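Local coordinates for protein thioredoxin reductase (Clostridium acetobutylicum ATCC 824, PDB 6GNA) that probably reduces thioredoxin with electrons taken from ferredoxin rather than from a pyridine nucleotide, passing them through bound FAD and a redox-active disulfide, at residues K83-Y88 with G132-C137; F94-S99 with S106-A111; V147-Y152 with F218-S223; Y152-E157 with E179-S184. All blocks are in the same frame, centred on the assembly; numbering follows the deposited sequence.

Overall arrangement
Interactions 1 and 2 share one sheet, in which strands 84-89 and 94-98 are neighbours. Interactions 3 and 4 belong to the other half of the fold and have Tyr152 in common, with interaction 4 nested in the loop that interaction 3 closes. Interaction 2 is buried and mainly apolar, with no hydrogen bond across it. Interaction 3 is buried too, but is a parallel strand pair held by backbone bonds. Interaction 1 is partly buried and joins the two halves through bridging waters and the packing of Asn85 on the disulfide. Interaction 4 lies at the surface and is polar, with hydrogen bonds to charged side chains. Interactions 2 and 3 do not touch; their centres are about 21 Å apart.

Interaction 1 (K83-Y88 with G132-C137); sequences KVNNIY and GYCATC. With FAD (flavin-adenine dinucleotide), chain B.
Asn85 meets both sulfurs of the Cys134–Cys137 disulfide. Asn85 CB lies 3.9 Å from Cys137 SG and almost as close to Cys134 SG. The amide carbon goes deeper: Asn85 CG is 3.5 Å from Cys134 SG. CG stands anti to the carbonyl carbon (chi1 -71°), which places the amide against the disulfide. At the tip, the two amide atoms part ways. Asn85 OD1 is within hydrogen-bonding distance of a water at 3.1 Å, and that water also lies near Tyr133 O. Asn85 ND2 donates to a second water, which is bonded to Thr136 OG1. No direct hydrogen bond joins the two segments, so water carries the polar contact.

Lys83 follows the same pattern. Its chain is extended, with CG anti to the backbone N (chi1 178°). Lys83 NZ gives a proton to a water at 2.8 Å, and this water donates to Tyr133 O. NZ also donates to Lys221 O, so the ammonium group has both a water and a backbone carbonyl as partners. Asn86 adds a looser touch, with OD1 4.0 Å from Cys137 SG. Asn85 and Asn86 both face Met97 in a classic beta bulge of strand 84-89.

The strand also reads the adenine of FAD. Val84 N donates to FAD N1A at 2.8 Å, and FAD N6A donates to Val84 O at 2.9 Å. This paired backbone recognition belongs to the FAD site. Cys134 SG lies 30.1 Å from FAD C4X, so direct electron transfer would probably need a domain movement. The Cys-Ala-Thr-Cys disulfide is probably the redox-active CxxC motif, as in other thioredoxin reductases.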
# COMPACT_ATOMS: atom_id res chain seq x y z
N LYS A 83 -23.24 1.10 -12.60
CA LYS A 83 -22.67 2.33 -12.05
C LYS A 83 -23.31 2.62 -10.70
O LYS A 83 -24.53 2.65 -10.57
CB LYS A 83 -22.91 3.51 -12.99
CG LYS A 83 -22.38 4.85 -12.45
CD LYS A 83 -22.60 6.00 -13.42
CE LYS A 83 -22.03 7.31 -12.86
NZ LYS A 83 -22.34 8.46 -13.77
N VAL A 84 -22.48 2.82 -9.68
CA VAL A 84 -22.99 3.25 -8.39
C VAL A 84 -23.20 4.76 -8.40
O VAL A 84 -22.26 5.52 -8.68
CB VAL A 84 -22.05 2.84 -7.24
CG1 VAL A 84 -22.58 3.37 -5.91
CG2 VAL A 84 -21.93 1.31 -7.20
N ASN A 85 -24.42 5.20 -8.10
CA ASN A 85 -24.77 6.61 -8.12
C ASN A 85 -24.72 7.29 -6.76
O ASN A 85 -24.35 8.46 -6.67
CB ASN A 85 -26.17 6.81 -8.71
CG ASN A 85 -26.20 6.55 -10.17
OD1 ASN A 85 -25.28 6.96 -10.89
ND2 ASN A 85 -27.23 5.87 -10.63
N ASN A 86 -25.08 6.59 -5.68
CA ASN A 86 -25.11 7.22 -4.37
C ASN A 86 -24.98 6.13 -3.33
O ASN A 86 -25.48 5.01 -3.51
CB ASN A 86 -26.39 8.03 -4.12
CG ASN A 86 -26.42 9.31 -4.91
OD1 ASN A 86 -27.17 9.45 -5.87
ND2 ASN A 86 -25.59 10.27 -4.51
N ILE A 87 -24.29 6.47 -2.25
CA ILE A 87 -24.09 5.59 -1.11
C ILE A 87 -24.47 6.40 0.11
O ILE A 87 -23.86 7.43 0.39
CB ILE A 87 -22.64 5.10 -1.00
CG1 ILE A 87 -22.29 4.34 -2.28
CG2 ILE A 87 -22.46 4.22 0.24
CD1 ILE A 87 -20.84 4.04 -2.39
N TYR A 88 -25.49 5.94 0.82
CA TYR A 88 -26.05 6.70 1.93
C TYR A 88 -25.65 5.98 3.19
O TYR A 88 -26.07 4.84 3.42
CB TYR A 88 -27.56 6.79 1.81
CG TYR A 88 -27.99 7.55 0.60
CD1 TYR A 88 -27.69 8.90 0.45
CD2 TYR A 88 -28.71 6.93 -0.41
CE1 TYR A 88 -28.07 9.60 -0.66
CE2 TYR A 88 -29.11 7.62 -1.52
CZ TYR A 88 -28.79 8.95 -1.65
OH TYR A 88 -29.19 9.65 -2.76
N GLY A 132 -26.03 18.60 -12.27
CA GLY A 132 -25.94 17.43 -11.42
C GLY A 132 -25.08 16.36 -12.05
O GLY A 132 -24.66 16.47 -13.21
N TYR A 133 -24.83 15.31 -11.28
CA TYR A 133 -23.96 14.21 -11.68
C TYR A 133 -24.72 12.90 -11.90
O TYR A 133 -24.08 11.87 -12.17
CB TYR A 133 -22.87 14.02 -10.62
CG TYR A 133 -21.99 15.24 -10.51
CD1 TYR A 133 -21.15 15.60 -11.57
CD2 TYR A 133 -22.02 16.04 -9.39
CE1 TYR A 133 -20.35 16.73 -11.49
CE2 TYR A 133 -21.21 17.18 -9.30
CZ TYR A 133 -20.37 17.50 -10.35
OH TYR A 133 -19.58 18.63 -10.26
N CYS A 134 -26.03 12.91 -11.74
CA CYS A 134 -26.85 11.73 -12.02
C CYS A 134 -28.14 12.18 -12.68
O CYS A 134 -29.02 12.74 -12.02
CB CYS A 134 -27.15 10.99 -10.72
SG CYS A 134 -28.01 9.45 -11.06
N ALA A 135 -28.27 11.90 -13.97
CA ALA A 135 -29.45 12.33 -14.71
C ALA A 135 -30.68 11.52 -14.32
O ALA A 135 -31.76 12.07 -14.11
CB ALA A 135 -29.20 12.26 -16.21
N THR A 136 -30.54 10.19 -14.26
CA THR A 136 -31.69 9.36 -13.92
C THR A 136 -32.20 9.64 -12.52
O THR A 136 -33.41 9.57 -12.26
CB THR A 136 -31.33 7.88 -14.08
OG1 THR A 136 -30.21 7.56 -13.26
CG2 THR A 136 -30.96 7.57 -15.52
N CYS A 137 -31.29 9.97 -11.59
CA CYS A 137 -31.69 10.31 -10.23
C CYS A 137 -32.60 11.54 -10.20
O CYS A 137 -33.61 11.56 -9.49
CB CYS A 137 -30.44 10.55 -9.37
SG CYS A 137 -29.12 9.21 -9.37
PA FAD B . -8.92 2.80 -11.41
O1A FAD B . -7.80 2.01 -12.05
O2A FAD B . -9.36 4.10 -12.05
O5B FAD B . -10.21 1.85 -11.27
C5B FAD B . -11.50 2.42 -11.12
C4B FAD B . -12.55 1.48 -11.69
O4B FAD B . -13.75 1.57 -10.91
C3B FAD B . -12.91 1.86 -13.12
O3B FAD B . -13.02 0.69 -13.93
C2B FAD B . -14.24 2.55 -13.00
O2B FAD B . -15.07 2.34 -14.15
C1B FAD B . -14.84 1.94 -11.75
N9A FAD B . -15.73 2.90 -11.06
C8A FAD B . -15.39 4.13 -10.63
N7A FAD B . -16.45 4.73 -10.04
C5A FAD B . -17.49 3.89 -10.10
C6A FAD B . -18.91 3.90 -9.68
N6A FAD B . -19.44 4.97 -9.05
N1A FAD B . -19.65 2.80 -9.94
C2A FAD B . -19.14 1.72 -10.56
N3A FAD B . -17.86 1.65 -10.98
C4A FAD B . -17.01 2.68 -10.78
N1 FAD B . 0.64 3.23 -12.48
C2 FAD B . 1.78 2.55 -12.21
O2 FAD B . 2.03 2.24 -11.02
N3 FAD B . 2.66 2.18 -13.16
C4 FAD B . 2.46 2.46 -14.45
O4 FAD B . 3.29 2.11 -15.32
C4X FAD B . 1.24 3.21 -14.83
N5 FAD B . 0.97 3.54 -16.11
C5X FAD B . -0.15 4.22 -16.44
C6 FAD B . -0.40 4.54 -17.76
C7 FAD B . -1.55 5.24 -18.11
C7M FAD B . -1.82 5.59 -19.55
C8 FAD B . -2.51 5.65 -17.05
C8M FAD B . -3.76 6.41 -17.42
C9 FAD B . -2.27 5.33 -15.72
C9A FAD B . -1.12 4.63 -15.38
N10 FAD B . -0.85 4.31 -14.03
C10 FAD B . 0.31 3.58 -13.74
C1' FAD B . -1.79 4.68 -12.97
C2' FAD B . -2.58 3.47 -12.52
O2' FAD B . -3.34 2.99 -13.63
C3' FAD B . -3.52 3.82 -11.38
O3' FAD B . -2.76 4.26 -10.25
C4' FAD B . -4.36 2.62 -10.98
O4' FAD B . -5.13 2.18 -12.10
C5' FAD B . -5.29 2.97 -9.82
O5' FAD B . -6.32 1.99 -9.76
P FAD B . -7.65 2.22 -8.90
O1P FAD B . -8.33 0.88 -8.71
O2P FAD B . -7.37 3.08 -7.69
O3P FAD B . -8.55 3.14 -9.88
O HOH W 1 -21.57 10.99 -12.80
O HOH W 2 -23.77 9.59 -10.46
O HOH W 3 -27.97 5.78 -13.59

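Interaction 2 (F94-S99 with S106-A111); sequences FSIMTS and SKVILA
Phe94 and Val108 meet where a three-stranded antiparallel meander (84-89, 94-98, 102-105) packs on the parallel sheet of the Rossmann-type FAD-binding fold. Strand 94-98 lies in the meander and strand 108-110 in the parallel sheet. After strand 102-105, which pairs with 94-98, the chain turns a corner at Ser106 and Lys107 and enters the parallel sheet.

The Phe94 side chain runs obliquely across that of Val108. Val108 CB sits over one face of the ring, displaced toward its rim. The nearest branch is Val108 CG2, 3.5 Å from Phe94 CG. Val108 CG2 is also 3.6 Å from Phe94 CB, so the methyl packs at the root of the ring. Val108 CG2 is anti to the carbonyl carbon while CG1 is anti to the backbone N (chi1 168°), and this turns CG2 toward the phenylalanine.

Ile96 comes from the next inward position on the strand. It runs past Val108 in the opposite direction. Ile96 CD1 reaches the same methyl, Val108 CG2, at 4.2 Å. One valine branch therefore serves two side chains of strand 94-98.

Ile96 also packs on Ala10 and Val108 on Ile12, both of strand 9-12. Backbone hydrogen bonds join Phe94 to Ala105 and Ile96 to Tyr103. No hydrogen bond crosses the two segments. The polar touch is at the ring edge, where Ser106 O lies in the ring plane, 3.5 Å from Phe94 CE1.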
# COMPACT_ATOMS: atom_id res chain seq x y z
N PHE A 94 -25.09 0.74 4.81
CA PHE A 94 -25.07 1.64 3.68
C PHE A 94 -26.11 1.19 2.68
O PHE A 94 -26.19 0.00 2.35
CB PHE A 94 -23.68 1.66 3.05
CG PHE A 94 -22.60 2.10 4.00
CD1 PHE A 94 -21.99 1.19 4.85
CD2 PHE A 94 -22.22 3.43 4.07
CE1 PHE A 94 -21.01 1.61 5.74
CE2 PHE A 94 -21.25 3.85 4.97
CZ PHE A 94 -20.65 2.93 5.79
N SER A 95 -26.90 2.14 2.20
CA SER A 95 -27.80 1.93 1.09
C SER A 95 -27.09 2.37 -0.18
O SER A 95 -26.60 3.49 -0.27
CB SER A 95 -29.07 2.75 1.31
OG SER A 95 -30.07 2.42 0.37
N ILE A 96 -27.05 1.48 -1.17
CA ILE A 96 -26.24 1.67 -2.36
C ILE A 96 -27.17 1.74 -3.55
O ILE A 96 -27.78 0.72 -3.92
CB ILE A 96 -25.21 0.56 -2.53
CG1 ILE A 96 -24.26 0.55 -1.33
CG2 ILE A 96 -24.42 0.74 -3.83
CD1 ILE A 96 -23.34 -0.64 -1.29
N MET A 97 -27.27 2.92 -4.17
CA MET A 97 -28.14 3.15 -5.32
C MET A 97 -27.31 3.07 -6.58
O MET A 97 -26.28 3.74 -6.68
CB MET A 97 -28.76 4.55 -5.27
CG MET A 97 -29.41 4.93 -3.98
SD MET A 97 -30.84 3.92 -3.66
CE MET A 97 -30.31 3.24 -2.11
N THR A 98 -27.78 2.32 -7.56
CA THR A 98 -27.03 2.10 -8.78
C THR A 98 -27.89 2.40 -9.99
O THR A 98 -29.09 2.69 -9.89
CB THR A 98 -26.48 0.66 -8.87
OG1 THR A 98 -27.52 -0.21 -9.33
CG2 THR A 98 -26.01 0.15 -7.53
N SER A 99 -27.26 2.33 -11.16
CA SER A 99 -27.96 2.48 -12.42
C SER A 99 -28.98 1.37 -12.66
O SER A 99 -29.78 1.49 -13.60
CB SER A 99 -26.94 2.51 -13.56
OG SER A 99 -26.08 1.37 -13.53
N SER A 106 -22.99 -3.89 4.86
CA SER A 106 -22.55 -3.51 6.20
C SER A 106 -21.31 -2.62 6.14
O SER A 106 -21.18 -1.67 6.91
CB SER A 106 -22.28 -4.76 7.03
OG SER A 106 -23.46 -5.53 7.19
N LYS A 107 -20.40 -2.93 5.22
CA LYS A 107 -19.17 -2.17 5.05
C LYS A 107 -19.05 -1.81 3.58
O LYS A 107 -19.46 -2.57 2.71
CB LYS A 107 -17.92 -2.99 5.44
CG LYS A 107 -18.01 -3.65 6.81
CD LYS A 107 -18.00 -2.62 7.92
CE LYS A 107 -18.17 -3.28 9.29
NZ LYS A 107 -18.23 -2.28 10.37
N VAL A 108 -18.47 -0.65 3.31
CA VAL A 108 -18.24 -0.18 1.95
C VAL A 108 -16.76 0.13 1.79
O VAL A 108 -16.15 0.72 2.70
CB VAL A 108 -19.09 1.07 1.63
CG1 VAL A 108 -18.65 1.72 0.34
CG2 VAL A 108 -20.57 0.69 1.56
N ILE A 109 -16.18 -0.26 0.65
CA ILE A 109 -14.81 0.12 0.29
C ILE A 109 -14.89 0.93 -1.00
O ILE A 109 -15.24 0.41 -2.05
CB ILE A 109 -13.90 -1.10 0.13
CG1 ILE A 109 -13.85 -1.91 1.43
CG2 ILE A 109 -12.48 -0.66 -0.27
CD1 ILE A 109 -13.11 -3.23 1.31
N LEU A 110 -14.57 2.21 -0.90
CA LEU A 110 -14.57 3.09 -2.06
C LEU A 110 -13.28 2.87 -2.83
O LEU A 110 -12.19 3.04 -2.28
CB LEU A 110 -14.66 4.54 -1.58
CG LEU A 110 -15.87 4.89 -0.71
CD1 LEU A 110 -15.81 6.31 -0.23
CD2 LEU A 110 -17.16 4.65 -1.50
N ALA A 111 -13.41 2.61 -4.11
CA ALA A 111 -12.26 2.27 -4.95
C ALA A 111 -12.49 2.80 -6.35
O ALA A 111 -12.20 2.13 -7.35
CB ALA A 111 -11.98 0.76 -4.94

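Interaction 3 (V147-Y152 with F218-S223); sequences VTIVGY and FVLKDS. With FAD (flavin-adenine dinucleotide), chain B.
Tyr152 and Lys221 lie side by side and point the same way at the ends of two parallel strands. The lysine chain covers one ring face: Lys221 CE sits above the centre of the Tyr152 ring, 3.6 Å from its centroid, in a CH-pi contact. The extended chain carries NZ on over the face as a cation-pi partner. Leu220 O lies at the ring edge, in plane.

Strands 146-151 and 216-220 are adjacent in the five-stranded parallel sheet of the second domain. By family this is probably the counterpart of the pyridine nucleotide domain, though this enzyme is independent of that cofactor. Four alternating backbone bonds join the strands, from Phe218 N to Thr148 O through to Tyr152 N and Leu220 O. Ile149, Phe218 and Leu220 share one face. There, Val147 CG1 abuts the Phe218 ring at its edge, 3.6 Å from CD2. Ile149 CG2 fits against Leu220 CD1 at 3.7 Å. Gly151, paired with Leu220, has no side chain, and Ala156 packs there against both. Val150 and Val219 occupy the other face, where Val219 CG1 reaches Tyr152 CE1 at 3.9 Å.

Beyond the strand, Asp222 OD2 and Ser223 OG take weak hydrogen bonds from FAD. Lys221 NZ also donates to Thr117 OG1 and to a water that is bonded to Tyr152 OH. The charge thus has polar partners as well as the ring, whose face would add some stabilisation.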
# COMPACT_ATOMS: atom_id res chain seq x y z
N VAL A 147 -32.98 19.09 -21.21
CA VAL A 147 -31.86 18.48 -20.50
C VAL A 147 -30.70 18.26 -21.47
O VAL A 147 -30.90 17.74 -22.58
CB VAL A 147 -32.26 17.15 -19.83
CG1 VAL A 147 -31.04 16.47 -19.21
CG2 VAL A 147 -33.33 17.40 -18.78
N THR A 148 -29.50 18.64 -21.04
CA THR A 148 -28.27 18.39 -21.78
C THR A 148 -27.41 17.46 -20.95
O THR A 148 -27.15 17.72 -19.77
CB THR A 148 -27.54 19.70 -22.05
OG1 THR A 148 -28.37 20.54 -22.86
CG2 THR A 148 -26.26 19.45 -22.80
N ILE A 149 -26.97 16.37 -21.56
CA ILE A 149 -26.07 15.42 -20.93
C ILE A 149 -24.72 15.51 -21.61
O ILE A 149 -24.61 15.31 -22.82
CB ILE A 149 -26.61 13.99 -20.99
CG1 ILE A 149 -27.83 13.88 -20.07
CG2 ILE A 149 -25.54 12.97 -20.60
CD1 ILE A 149 -28.60 12.63 -20.28
N VAL A 150 -23.69 15.78 -20.81
CA VAL A 150 -22.30 15.75 -21.24
C VAL A 150 -21.77 14.39 -20.79
O VAL A 150 -21.55 14.15 -19.60
CB VAL A 150 -21.50 16.93 -20.68
CG1 VAL A 150 -20.12 16.94 -21.26
CG2 VAL A 150 -22.21 18.24 -20.99
N GLY A 151 -21.62 13.48 -21.75
CA GLY A 151 -21.37 12.07 -21.46
C GLY A 151 -19.91 11.71 -21.66
O GLY A 151 -19.36 11.89 -22.75
N TYR A 152 -19.31 11.14 -20.62
CA TYR A 152 -17.91 10.73 -20.66
C TYR A 152 -17.75 9.22 -20.71
O TYR A 152 -16.62 8.73 -20.78
CB TYR A 152 -17.15 11.30 -19.45
CG TYR A 152 -17.06 12.83 -19.43
CD1 TYR A 152 -18.14 13.61 -19.04
CD2 TYR A 152 -15.88 13.48 -19.80
CE1 TYR A 152 -18.07 15.00 -19.03
CE2 TYR A 152 -15.80 14.88 -19.80
CZ TYR A 152 -16.90 15.63 -19.42
OH TYR A 152 -16.85 17.01 -19.39
N PHE A 218 -26.25 17.70 -17.05
CA PHE A 218 -25.70 16.59 -16.29
C PHE A 218 -24.34 16.20 -16.84
O PHE A 218 -24.19 15.91 -18.03
CB PHE A 218 -26.65 15.39 -16.28
CG PHE A 218 -27.92 15.67 -15.52
CD1 PHE A 218 -27.93 15.60 -14.14
CD2 PHE A 218 -29.07 16.05 -16.19
CE1 PHE A 218 -29.10 15.88 -13.43
CE2 PHE A 218 -30.24 16.34 -15.48
CZ PHE A 218 -30.25 16.25 -14.10
N VAL A 219 -23.36 16.15 -15.94
CA VAL A 219 -21.99 15.81 -16.27
C VAL A 219 -21.79 14.38 -15.79
O VAL A 219 -21.75 14.12 -14.58
CB VAL A 219 -21.04 16.80 -15.57
CG1 VAL A 219 -19.61 16.35 -15.67
CG2 VAL A 219 -21.24 18.20 -16.15
N LEU A 220 -21.71 13.43 -16.73
CA LEU A 220 -21.78 11.99 -16.41
C LEU A 220 -20.45 11.31 -16.70
O LEU A 220 -20.13 10.99 -17.85
CB LEU A 220 -22.92 11.31 -17.14
CG LEU A 220 -24.32 11.87 -16.86
CD1 LEU A 220 -25.34 10.94 -17.51
CD2 LEU A 220 -24.58 12.02 -15.35
N LYS A 221 -19.72 11.02 -15.64
CA LYS A 221 -18.43 10.37 -15.69
C LYS A 221 -18.56 9.00 -15.01
O LYS A 221 -19.65 8.59 -14.61
CB LYS A 221 -17.39 11.30 -15.05
CG LYS A 221 -17.21 12.61 -15.81
CD LYS A 221 -16.18 13.57 -15.20
CE LYS A 221 -16.18 14.91 -15.93
NZ LYS A 221 -15.19 15.91 -15.43
N ASP A 222 -17.44 8.30 -14.85
CA ASP A 222 -17.52 6.97 -14.25
C ASP A 222 -18.05 7.04 -12.82
O ASP A 222 -18.69 6.09 -12.34
CB ASP A 222 -16.14 6.31 -14.24
CG ASP A 222 -15.72 5.79 -15.61
OD1 ASP A 222 -16.50 5.87 -16.60
OD2 ASP A 222 -14.60 5.23 -15.68
N SER A 223 -17.83 8.16 -12.18
CA SER A 223 -18.35 8.35 -10.85
C SER A 223 -18.53 9.82 -10.55
O SER A 223 -17.77 10.65 -11.04
CB SER A 223 -17.39 7.74 -9.82
OG SER A 223 -17.84 7.94 -8.49
PA FAD B . -8.92 2.80 -11.41
O1A FAD B . -7.80 2.01 -12.05
O2A FAD B . -9.36 4.10 -12.05
O5B FAD B . -10.21 1.85 -11.27
C5B FAD B . -11.50 2.42 -11.12
C4B FAD B . -12.55 1.48 -11.69
O4B FAD B . -13.75 1.57 -10.91
C3B FAD B . -12.91 1.86 -13.12
O3B FAD B . -13.02 0.69 -13.93
C2B FAD B . -14.24 2.55 -13.00
O2B FAD B . -15.07 2.34 -14.15
C1B FAD B . -14.84 1.94 -11.75
N9A FAD B . -15.73 2.90 -11.06
C8A FAD B . -15.39 4.13 -10.63
N7A FAD B . -16.45 4.73 -10.04
C5A FAD B . -17.49 3.89 -10.10
C6A FAD B . -18.91 3.90 -9.68
N6A FAD B . -19.44 4.97 -9.05
N1A FAD B . -19.65 2.80 -9.94
C2A FAD B . -19.14 1.72 -10.56
N3A FAD B . -17.86 1.65 -10.98
C4A FAD B . -17.01 2.68 -10.78
N1 FAD B . 0.64 3.23 -12.48
C2 FAD B . 1.78 2.55 -12.21
O2 FAD B . 2.03 2.24 -11.02
N3 FAD B . 2.66 2.18 -13.16
C4 FAD B . 2.46 2.46 -14.45
O4 FAD B . 3.29 2.11 -15.32
C4X FAD B . 1.24 3.21 -14.83
N5 FAD B . 0.97 3.54 -16.11
C5X FAD B . -0.15 4.22 -16.44
C6 FAD B . -0.40 4.54 -17.76
C7 FAD B . -1.55 5.24 -18.11
C7M FAD B . -1.82 5.59 -19.55
C8 FAD B . -2.51 5.65 -17.05
C8M FAD B . -3.76 6.41 -17.42
C9 FAD B . -2.27 5.33 -15.72
C9A FAD B . -1.12 4.63 -15.38
N10 FAD B . -0.85 4.31 -14.03
C10 FAD B . 0.31 3.58 -13.74
C1' FAD B . -1.79 4.68 -12.97
C2' FAD B . -2.58 3.47 -12.52
O2' FAD B . -3.34 2.99 -13.63
C3' FAD B . -3.52 3.82 -11.38
O3' FAD B . -2.76 4.26 -10.25
C4' FAD B . -4.36 2.62 -10.98
O4' FAD B . -5.13 2.18 -12.10
C5' FAD B . -5.29 2.97 -9.82
O5' FAD B . -6.32 1.99 -9.76
P FAD B . -7.65 2.22 -8.90
O1P FAD B . -8.33 0.88 -8.71
O2P FAD B . -7.37 3.08 -7.69
O3P FAD B . -8.55 3.14 -9.88
O HOH W 4 -16.71 17.99 -16.49

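Interaction 4 (Y152-E157 with E179-S184); sequences YNKEAE and EYQLVS
The first turn of helix 155-163 meets the loop between strands 169-174 and 186-188, and the contact centres on Glu157 and Lys154. The Glu157 chain is extended beyond CG, and its carboxylate reaches the loop. Gln181 N donates to Glu157 OE1 at 2.9 Å. The amide arrives from above the carboxylate plane, 56° out of it. The other oxygen, Glu157 OE2, lies at the edge of the Tyr180 ring and in its plane, 3.4 Å from CD1. Carboxylate and ring planes stand 81° apart. OE2 is also bonded to Tyr176 OH.

The Lys154 chain, bent at chi2 and chi3, turns back toward Glu157 and Gln181. The bend brings Lys154 NZ to Glu157 OE2 in a salt bridge of 2.8 Å, met on the syn side. Lys154 NZ also donates to Gln181 OE1 at 2.8 Å, and it makes a second salt bridge to Asp178. With two carboxylates beside it, the ammonium group is probably held in its charged form.

Asn153, in the turn between strand 146-151 and helix 155-163, makes a capping bond: Asn153 OD1 accepts from Ala156 N at 3.1 Å. On the loop, Gln181 is the centre of an inverse gamma turn, closed by a weak bond from Leu182 N to Tyr180 O. Asn161 further along the helix bonds Gln181 O and Val183 N. Beside the polar cluster, Leu182 CD2 packs on Glu157 CB at 3.8 Å.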
# COMPACT_ATOMS: atom_id res chain seq x y z
N TYR A 152 -19.31 11.14 -20.62
CA TYR A 152 -17.91 10.73 -20.66
C TYR A 152 -17.75 9.22 -20.71
O TYR A 152 -16.62 8.73 -20.78
CB TYR A 152 -17.15 11.30 -19.45
CG TYR A 152 -17.06 12.83 -19.43
CD1 TYR A 152 -18.14 13.61 -19.04
CD2 TYR A 152 -15.88 13.48 -19.80
CE1 TYR A 152 -18.07 15.00 -19.03
CE2 TYR A 152 -15.80 14.88 -19.80
CZ TYR A 152 -16.90 15.63 -19.42
OH TYR A 152 -16.85 17.01 -19.39
N ASN A 153 -18.85 8.46 -20.73
CA ASN A 153 -18.77 7.00 -20.78
C ASN A 153 -20.05 6.49 -21.43
O ASN A 153 -20.96 7.26 -21.74
CB ASN A 153 -18.54 6.41 -19.39
CG ASN A 153 -19.62 6.78 -18.41
OD1 ASN A 153 -20.76 7.09 -18.77
ND2 ASN A 153 -19.27 6.75 -17.13
N LYS A 154 -20.12 5.17 -21.62
CA LYS A 154 -21.26 4.58 -22.32
C LYS A 154 -22.55 4.62 -21.50
O LYS A 154 -23.64 4.75 -22.06
CB LYS A 154 -20.96 3.14 -22.74
CG LYS A 154 -19.82 2.97 -23.75
CD LYS A 154 -20.11 3.59 -25.10
CE LYS A 154 -21.21 2.88 -25.86
NZ LYS A 154 -21.41 3.53 -27.18
N GLU A 155 -22.44 4.46 -20.17
CA GLU A 155 -23.64 4.52 -19.33
C GLU A 155 -24.40 5.82 -19.51
O GLU A 155 -25.63 5.85 -19.39
CB GLU A 155 -23.25 4.33 -17.86
CG GLU A 155 -24.44 4.00 -16.94
CD GLU A 155 -25.19 5.21 -16.43
OE1 GLU A 155 -24.64 6.35 -16.44
OE2 GLU A 155 -26.35 5.03 -15.98
N ALA A 156 -23.69 6.90 -19.84
CA ALA A 156 -24.33 8.20 -20.04
C ALA A 156 -25.35 8.15 -21.17
O ALA A 156 -26.36 8.85 -21.13
CB ALA A 156 -23.26 9.26 -20.31
N GLU A 157 -25.08 7.32 -22.19
CA GLU A 157 -26.02 7.15 -23.30
C GLU A 157 -27.34 6.56 -22.80
O GLU A 157 -28.41 6.98 -23.23
CB GLU A 157 -25.42 6.26 -24.39
CG GLU A 157 -24.14 6.79 -25.01
CD GLU A 157 -23.51 5.84 -26.01
OE1 GLU A 157 -24.17 4.84 -26.37
OE2 GLU A 157 -22.34 6.09 -26.40
N GLU A 179 -19.42 4.98 -31.84
CA GLU A 179 -20.83 5.04 -32.17
C GLU A 179 -21.65 5.16 -30.89
O GLU A 179 -21.28 4.63 -29.84
CB GLU A 179 -21.28 3.80 -32.94
CG GLU A 179 -20.54 3.57 -34.25
CD GLU A 179 -20.69 4.73 -35.21
OE1 GLU A 179 -21.67 5.50 -35.08
OE2 GLU A 179 -19.82 4.89 -36.10
N TYR A 180 -22.75 5.89 -30.97
CA TYR A 180 -23.57 6.20 -29.80
C TYR A 180 -24.94 5.55 -29.95
O TYR A 180 -25.66 5.82 -30.92
CB TYR A 180 -23.71 7.72 -29.63
CG TYR A 180 -22.39 8.46 -29.76
CD1 TYR A 180 -21.38 8.30 -28.82
CD2 TYR A 180 -22.15 9.31 -30.83
CE1 TYR A 180 -20.18 8.97 -28.94
CE2 TYR A 180 -20.95 9.98 -30.96
CZ TYR A 180 -19.96 9.81 -30.01
OH TYR A 180 -18.77 10.48 -30.14
N GLN A 181 -25.32 4.71 -28.99
CA GLN A 181 -26.57 3.95 -29.06
C GLN A 181 -27.67 4.75 -28.37
O GLN A 181 -28.03 4.52 -27.21
CB GLN A 181 -26.38 2.57 -28.45
CG GLN A 181 -25.54 1.63 -29.30
CD GLN A 181 -24.05 1.91 -29.20
OE1 GLN A 181 -23.52 1.99 -28.11
NE2 GLN A 181 -23.38 2.02 -30.34
N LEU A 182 -28.21 5.71 -29.12
CA LEU A 182 -29.20 6.65 -28.62
C LEU A 182 -30.47 6.56 -29.44
O LEU A 182 -30.43 6.38 -30.66
CB LEU A 182 -28.65 8.08 -28.72
CG LEU A 182 -27.39 8.37 -27.89
CD1 LEU A 182 -26.73 9.66 -28.34
CD2 LEU A 182 -27.75 8.45 -26.43
N VAL A 183 -31.62 6.69 -28.76
CA VAL A 183 -32.90 6.78 -29.46
C VAL A 183 -32.94 8.05 -30.31
O VAL A 183 -32.23 9.04 -30.04
CB VAL A 183 -34.07 6.74 -28.47
CG1 VAL A 183 -34.05 5.43 -27.67
CG2 VAL A 183 -34.03 7.94 -27.55
N SER A 184 -33.79 8.03 -31.34
CA SER A 184 -33.83 9.14 -32.30
C SER A 184 -34.23 10.45 -31.64
O SER A 184 -33.87 11.52 -32.13
CB SER A 184 -34.78 8.81 -33.45
OG SER A 184 -36.07 8.50 -32.95